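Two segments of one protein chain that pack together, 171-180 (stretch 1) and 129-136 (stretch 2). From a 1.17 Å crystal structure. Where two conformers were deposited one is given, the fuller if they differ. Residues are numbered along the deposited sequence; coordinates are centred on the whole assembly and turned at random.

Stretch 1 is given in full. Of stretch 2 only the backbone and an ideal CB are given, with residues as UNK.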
ATOM      1  N   TYR A 171      -7.269 -19.702  11.151  1.00  8.64           N
ATOM      2  CA  TYR A 171      -8.320 -19.189  10.263  1.00  8.76           C
ATOM      3  C   TYR A 171      -7.896 -19.080   8.840  1.00  7.71           C
ATOM      4  O   TYR A 171      -8.682 -18.587   8.007  1.00  8.25           O
ATOM      5  CB  TYR A 171      -8.852 -17.868  10.829  1.00  9.62           C
ATOM      6  CG  TYR A 171      -9.617 -18.135  12.074  1.00 11.89           C
ATOM      7  CD1 TYR A 171     -10.926 -18.558  11.996  1.00 16.72           C
ATOM      8  CD2 TYR A 171      -9.021 -18.062  13.325  1.00 15.15           C
ATOM      9  CE1 TYR A 171     -11.626 -18.949  13.100  1.00 23.03           C
ATOM     10  CE2 TYR A 171      -9.736 -18.463  14.472  1.00 20.06           C
ATOM     11  CZ  TYR A 171     -11.035 -18.881  14.315  1.00 25.05           C
ATOM     12  OH  TYR A 171     -11.840 -19.216  15.391  1.00153.42           O
ATOM     13  N   VAL A 172      -6.685 -19.532   8.496  1.00  7.72           N
ATOM     14  CA  VAL A 172      -6.239 -19.410   7.139  1.00  8.08           C
ATOM     15  C   VAL A 172      -7.177 -20.096   6.157  1.00  6.89           C
ATOM     16  O   VAL A 172      -7.488 -19.555   5.109  1.00  7.72           O
ATOM     17  CB  VAL A 172      -4.761 -19.853   7.052  1.00  9.12           C
ATOM     18  CG1 VAL A 172      -4.301 -20.054   5.633  1.00  9.62           C
ATOM     19  CG2 VAL A 172      -3.919 -18.836   7.767  1.00 10.46           C
ATOM     20  N   GLY A 173      -7.603 -21.318   6.471  1.00  7.74           N
ATOM     21  CA  GLY A 173      -8.501 -22.009   5.562  1.00  8.48           C
ATOM     22  C   GLY A 173      -9.802 -21.305   5.311  1.00  7.67           C
ATOM     23  O   GLY A 173     -10.282 -21.156   4.183  1.00  8.05           O
ATOM     24  N   GLN A 174     -10.438 -20.835   6.407  1.00  8.38           N
ATOM     25  CA  GLN A 174     -11.689 -20.102   6.259  1.00  8.86           C
ATOM     26  C   GLN A 174     -11.476 -18.858   5.415  1.00  7.76           C
ATOM     27  O   GLN A 174     -12.306 -18.525   4.561  1.00  9.38           O
ATOM     28  CB  GLN A 174     -12.205 -19.733   7.679  1.00 10.83           C
ATOM     29  CG  GLN A 174     -13.575 -19.202   7.757  0.50 15.29           C
ATOM     30  CD  GLN A 174     -13.968 -19.080   9.223  0.50 15.72           C
ATOM     31  OE1 GLN A 174     -14.444 -20.045   9.861  0.50 24.73           O
ATOM     32  NE2 GLN A 174     -13.759 -17.908   9.775  0.50 19.10           N
ATOM     33  N   ARG A 175     -10.403 -18.124   5.698  1.00  7.40           N
ATOM     34  CA  ARG A 175     -10.148 -16.867   4.978  1.00  7.27           C
ATOM     35  C   ARG A 175      -9.766 -17.175   3.519  1.00  6.90           C
ATOM     36  O   ARG A 175     -10.136 -16.403   2.617  1.00  7.53           O
ATOM     37  CB  ARG A 175      -9.113 -16.068   5.705  1.00  7.75           C
ATOM     38  CG  ARG A 175      -9.535 -15.648   7.097  1.00  8.59           C
ATOM     39  CD  ARG A 175     -10.575 -14.545   7.139  1.00 12.67           C
ATOM     40  NE  ARG A 175     -11.028 -14.450   8.590  1.00 15.28           N
ATOM     41  CZ  ARG A 175     -12.072 -15.026   9.068  0.50 11.78           C
ATOM     42  NH1 ARG A 175     -12.905 -15.640   8.252  0.50 12.00           N
ATOM     43  NH2 ARG A 175     -12.255 -14.976  10.379  0.50 14.90           N
ATOM     44  N   LEU A 176      -9.069 -18.276   3.257  1.00  6.66           N
ATOM     45  CA  LEU A 176      -8.805 -18.669   1.895  1.00  7.51           C
ATOM     46  C   LEU A 176     -10.095 -18.934   1.118  1.00  7.96           C
ATOM     47  O   LEU A 176     -10.207 -18.607  -0.058  1.00  8.96           O
ATOM     48  CB  LEU A 176      -7.916 -19.907   1.803  1.00  7.79           C
ATOM     49  CG  LEU A 176      -6.437 -19.651   2.058  1.00  8.50           C
ATOM     50  CD1 LEU A 176      -5.719 -20.984   2.413  1.00  9.64           C
ATOM     51  CD2 LEU A 176      -5.727 -19.012   0.894  1.00  9.38           C
ATOM     52  N   ALA A 177     -11.085 -19.560   1.762  1.00  8.22           N
ATOM     53  CA  ALA A 177     -12.336 -19.802   1.087  1.00  9.05           C
ATOM     54  C   ALA A 177     -13.033 -18.496   0.747  1.00  9.03           C
ATOM     55  O   ALA A 177     -13.615 -18.358  -0.357  1.00 10.53           O
ATOM     56  CB  ALA A 177     -13.199 -20.703   1.932  1.00 10.86           C
ATOM     57  N   GLN A 178     -12.989 -17.543   1.681  1.00  8.27           N
ATOM     58  CA  GLN A 178     -13.618 -16.208   1.391  1.00  8.28           C
ATOM     59  C   GLN A 178     -12.891 -15.505   0.255  1.00  8.18           C
ATOM     60  O   GLN A 178     -13.511 -14.866  -0.585  1.00  9.75           O
ATOM     61  CB  GLN A 178     -13.661 -15.382   2.661  1.00  8.59           C
ATOM     62  CG  GLN A 178     -14.623 -15.964   3.684  1.00 10.01           C
ATOM     63  CD  GLN A 178     -14.521 -15.264   5.011  1.00 12.03           C
ATOM     64  OE1 GLN A 178     -13.430 -15.073   5.525  1.00 14.08           O
ATOM     65  NE2 GLN A 178     -15.631 -14.970   5.590  1.00 15.85           N
ATOM     66  N   GLU A 179     -11.560 -15.572   0.267  1.00  7.62           N
ATOM     67  CA  GLU A 179     -10.747 -14.966  -0.786  1.00  8.47           C
ATOM     68  C   GLU A 179     -11.103 -15.613  -2.127  1.00  9.56           C
ATOM     69  O   GLU A 179     -11.282 -14.882  -3.097  1.00 12.25           O
ATOM     70  CB  GLU A 179      -9.257 -15.226  -0.484  1.00  8.15           C
ATOM     71  CG  GLU A 179      -8.322 -14.788  -1.610  1.00  9.55           C
ATOM     72  CD  GLU A 179      -6.893 -15.247  -1.302  1.00  8.36           C
ATOM     73  OE1 GLU A 179      -6.582 -16.434  -1.479  1.00 10.64           O
ATOM     74  OE2 GLU A 179      -6.108 -14.431  -0.892  1.00 10.98           O
ATOM     75  N   ALA A 180     -11.215 -16.922  -2.194  1.00 11.88           N
ATOM     76  CA  ALA A 180     -11.534 -17.567  -3.473  1.00 14.68           C
ATOM     77  C   ALA A 180     -12.895 -17.098  -3.995  1.00 14.43           C
ATOM     78  O   ALA A 180     -13.045 -16.891  -5.201  1.00 20.33           O
ATOM     79  CB  ALA A 180     -11.536 -19.080  -3.320  1.00 18.18           C
ATOM     80  N   UNK A 129      -1.265 -11.156  -4.457  1.00  7.33           N
ATOM     81  CA  UNK A 129      -0.842 -10.964  -3.042  1.00  8.05           C
ATOM     82  C   UNK A 129      -1.842 -11.740  -2.185  1.00  6.89           C
ATOM     83  O   UNK A 129      -2.421 -11.255  -1.231  1.00  7.26           O
ATOM     84  CB  UNK A 129      -0.799  -9.487  -2.646  1.00  8.05           C
ATOM     85  N   UNK A 130      -2.055 -13.003  -2.567  1.00  7.51           N
ATOM     86  CA  UNK A 130      -3.051 -13.831  -1.972  1.00  8.35           C
ATOM     87  C   UNK A 130      -2.602 -14.297  -0.587  1.00  8.14           C
ATOM     88  O   UNK A 130      -1.425 -14.178  -0.209  1.00  8.61           O
ATOM     89  CB  UNK A 130      -3.357 -15.023  -2.881  1.00  8.35           C
ATOM     90  N   UNK A 131      -3.570 -14.842   0.157  1.00  8.63           N
ATOM     91  CA  UNK A 131      -3.316 -15.050   1.567  1.00  9.54           C
ATOM     92  C   UNK A 131      -2.201 -16.049   1.797  1.00  9.63           C
ATOM     93  O   UNK A 131      -1.467 -15.938   2.774  1.00 10.46           O
ATOM     94  CB  UNK A 131      -4.592 -15.519   2.270  1.00  9.54           C
ATOM     95  N   UNK A 132      -2.092 -17.086   0.976  1.00 10.59           N
ATOM     96  CA  UNK A 132      -1.012 -18.039   1.228  1.00 11.21           C
ATOM     97  C   UNK A 132       0.350 -17.411   1.161  1.00 10.21           C
ATOM     98  O   UNK A 132       1.241 -17.698   1.990  1.00 12.10           O
ATOM     99  CB  UNK A 132      -1.082 -19.195   0.228  1.00 11.21           C
ATOM    100  N   UNK A 133       0.572 -16.510   0.195  1.00 10.41           N
ATOM    101  CA  UNK A 133       1.817 -15.755   0.126  1.00 11.60           C
ATOM    102  C   UNK A 133       2.003 -14.813   1.316  1.00 10.57           C
ATOM    103  O   UNK A 133       3.091 -14.709   1.882  1.00 11.52           O
ATOM    104  CB  UNK A 133       1.863 -14.953  -1.176  1.00 11.60           C
ATOM    105  N   UNK A 134       0.942 -14.097   1.651  1.00  9.87           N
ATOM    106  CA  UNK A 134       1.085 -13.113   2.713  1.00 10.34           C
ATOM    107  C   UNK A 134       1.282 -13.776   4.055  1.00 10.80           C
ATOM    108  O   UNK A 134       2.036 -13.270   4.891  1.00 10.73           O
ATOM    109  CB  UNK A 134      -0.137 -12.193   2.760  1.00 10.34           C
ATOM    110  N   UNK A 135       0.573 -14.892   4.298  1.00 12.00           N
ATOM    111  CA  UNK A 135       0.735 -15.581   5.545  1.00 11.96           C
ATOM    112  C   UNK A 135       2.146 -16.139   5.639  1.00 11.25           C
ATOM    113  O   UNK A 135       2.799 -16.079   6.690  1.00 13.54           O
ATOM    114  CB  UNK A 135      -0.308 -16.691   5.689  1.00 11.96           C
ATOM    115  N   UNK A 136       2.662 -16.670   4.521  1.00 14.35           N
ATOM    116  CA  UNK A 136       4.050 -17.108   4.498  1.00 14.97           C
ATOM    117  C   UNK A 136       5.048 -15.970   4.749  1.00 13.56           C
ATOM    118  O   UNK A 136       6.023 -16.170   5.503  1.00 16.04           O
ATOM    119  CB  UNK A 136       4.353 -17.767   3.151  1.00 14.97           C
TER

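Position 129 lies before the helix of stretch 2, with phi/psi of -140/50. Its CA-to-CB bond points away from stretch 1, and nothing of stretch 1 comes within 5.5 Å of the ideal CB. Stretch 1 therefore sets no preference here. The deposited residue is Arg 129, whose guanidinium is hydrogen-bonded elsewhere in the structure.

Position 130 has phi/psi of -75/167 and stands right before the helix, at the N-cap. Ser, Thr, Asp and Asn are common at such positions. The CA-to-CB bond points sideways, and the ideal CB is 3.4 Å from Glu 179 OE2. That carboxylate would favour a neutral or positive side chain, or one that turns its charge aside. The residue is Glu 130, so two acids are neighbours. With chi1 at m and chi2 at t, the Glu 130 side chain leads away from Glu 179; the closest carboxylate oxygens, Glu 130 OE2 and Glu 179 OE1, are 4.9 Å apart. Glu 179 OE2 instead lies 3.3 Å from Glu 130 CA.

Position 131 begins the helix and faces stretch 1. Its backbone N is 2.8 Å from Glu 179 OE2. This is a hydrogen bond, with an N-H...acceptor angle of 144°, and it asks only for a free backbone NH, so proline would lose it. The CA-to-CB bond points toward stretch 1, and the ideal CB is 3.9 Å from Leu 176 CD2. Beyond it lie the CB of Arg 175 and the backbone of Val 172. A Leu, Ile or Met would suit this largely apolar surface. The residue is Leu 131, with chi1 at t and chi2 at p. Its CD2 reaches 3.5 Å from Arg 175 CB and 3.9 Å from Val 172 O. Its CB packs 3.9 Å from Leu 176 CD2. Of the residues in stretch 2, it has the largest area covered by stretch 1.

Position 132 is helical, with phi/psi of -60/-40. An ideal CB would point sideways, 4.7 Å from Leu 176 CD2, and there is room for it. Alanine or another small residue would fit as well as glycine. The residue is Gly 132. Its N lies 4.1 Å from Leu 176 CD2, and its O accepts a hydrogen bond from the side chain at 136.

Positions 133 and 134 are out of reach of stretch 1, which leaves the choice open. They hold Glu 133 and Met 134.

Position 135 lies one helical turn after 131, and its CA-to-CB bond again points toward stretch 1. The ideal CB is 4.7 Å from Val 172 CG2. A methyl group at this distance suits Leu, Ile, Met or an aromatic ring. The residue is Phe 135. Val 172 CG2 sits over one face of its ring, 3.7 Å from the centroid and 12° off the normal, a CH-pi contact.

Position 136 is out of reach, so stretch 1 leaves the choice open. It holds Ser 136, whose OG donates a hydrogen bond to Gly 132 O at 2.8 Å, one turn back.

Stretch 2 (129-136) RELGEMFS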
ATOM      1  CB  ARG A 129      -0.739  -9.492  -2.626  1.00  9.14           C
ATOM      2  CG  ARG A 129      -1.981  -8.674  -2.755  1.00  9.28           C
ATOM      3  CD  ARG A 129      -2.158  -7.741  -1.590  1.00  9.13           C
ATOM      4  NE  ARG A 129      -2.396  -8.548  -0.368  1.00  8.84           N
ATOM      5  CZ  ARG A 129      -2.433  -8.070   0.871  1.00  8.82           C
ATOM      6  NH1 ARG A 129      -2.177  -6.807   1.188  1.00 10.70           N
ATOM      7  NH2 ARG A 129      -2.842  -8.887   1.832  1.00 10.11           N
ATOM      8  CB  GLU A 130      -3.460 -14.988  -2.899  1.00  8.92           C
ATOM      9  CG  GLU A 130      -4.269 -14.528  -4.091  1.00  9.69           C
ATOM     10  CD  GLU A 130      -4.258 -15.444  -5.247  1.00 11.29           C
ATOM     11  OE1 GLU A 130      -3.282 -16.287  -5.379  1.00 13.78           O
ATOM     12  OE2 GLU A 130      -5.180 -15.354  -6.093  1.00 13.85           O
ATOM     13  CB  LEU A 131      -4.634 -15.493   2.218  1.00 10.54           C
ATOM     14  CG  LEU A 131      -4.553 -15.758   3.697  1.00 10.33           C
ATOM     15  CD1 LEU A 131      -3.969 -14.606   4.471  1.00 10.50           C
ATOM     16  CD2 LEU A 131      -5.937 -16.083   4.174  1.00 11.32           C
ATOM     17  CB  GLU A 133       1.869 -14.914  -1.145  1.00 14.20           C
ATOM     18  CG  GLU A 133       3.073 -13.953  -1.220  1.00 14.35           C
ATOM     19  CD  GLU A 133       3.173 -13.203  -2.516  1.00 14.90           C
ATOM     20  OE1 GLU A 133       2.407 -13.477  -3.461  1.00 13.66           O
ATOM     21  OE2 GLU A 133       4.158 -12.424  -2.595  1.00 23.28           O
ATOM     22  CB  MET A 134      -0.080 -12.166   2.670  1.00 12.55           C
ATOM     23  CG  MET A 134      -0.167 -11.339   1.365  1.00 14.94           C
ATOM     24  SD  MET A 134       1.295 -10.740   0.571  0.80 12.84           S
ATOM     25  CE  MET A 134       1.559  -9.536   1.874  0.80 18.24           C
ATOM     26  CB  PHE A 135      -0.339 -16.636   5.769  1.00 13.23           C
ATOM     27  CG  PHE A 135      -0.584 -16.875   7.221  1.00 12.22           C
ATOM     28  CD1 PHE A 135      -1.453 -16.087   7.935  1.00 16.08           C
ATOM     29  CD2 PHE A 135       0.108 -17.823   7.950  1.00 20.80           C
ATOM     30  CE1 PHE A 135      -1.763 -16.269   9.233  1.00 16.49           C
ATOM     31  CE2 PHE A 135      -0.149 -18.011   9.317  1.00 20.54           C
ATOM     32  CZ  PHE A 135      -1.005 -17.137   9.930  1.00 20.19           C
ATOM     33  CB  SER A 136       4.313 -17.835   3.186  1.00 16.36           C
ATOM     34  OG  SER A 136       3.433 -18.963   3.096  0.30 15.41           O
TER
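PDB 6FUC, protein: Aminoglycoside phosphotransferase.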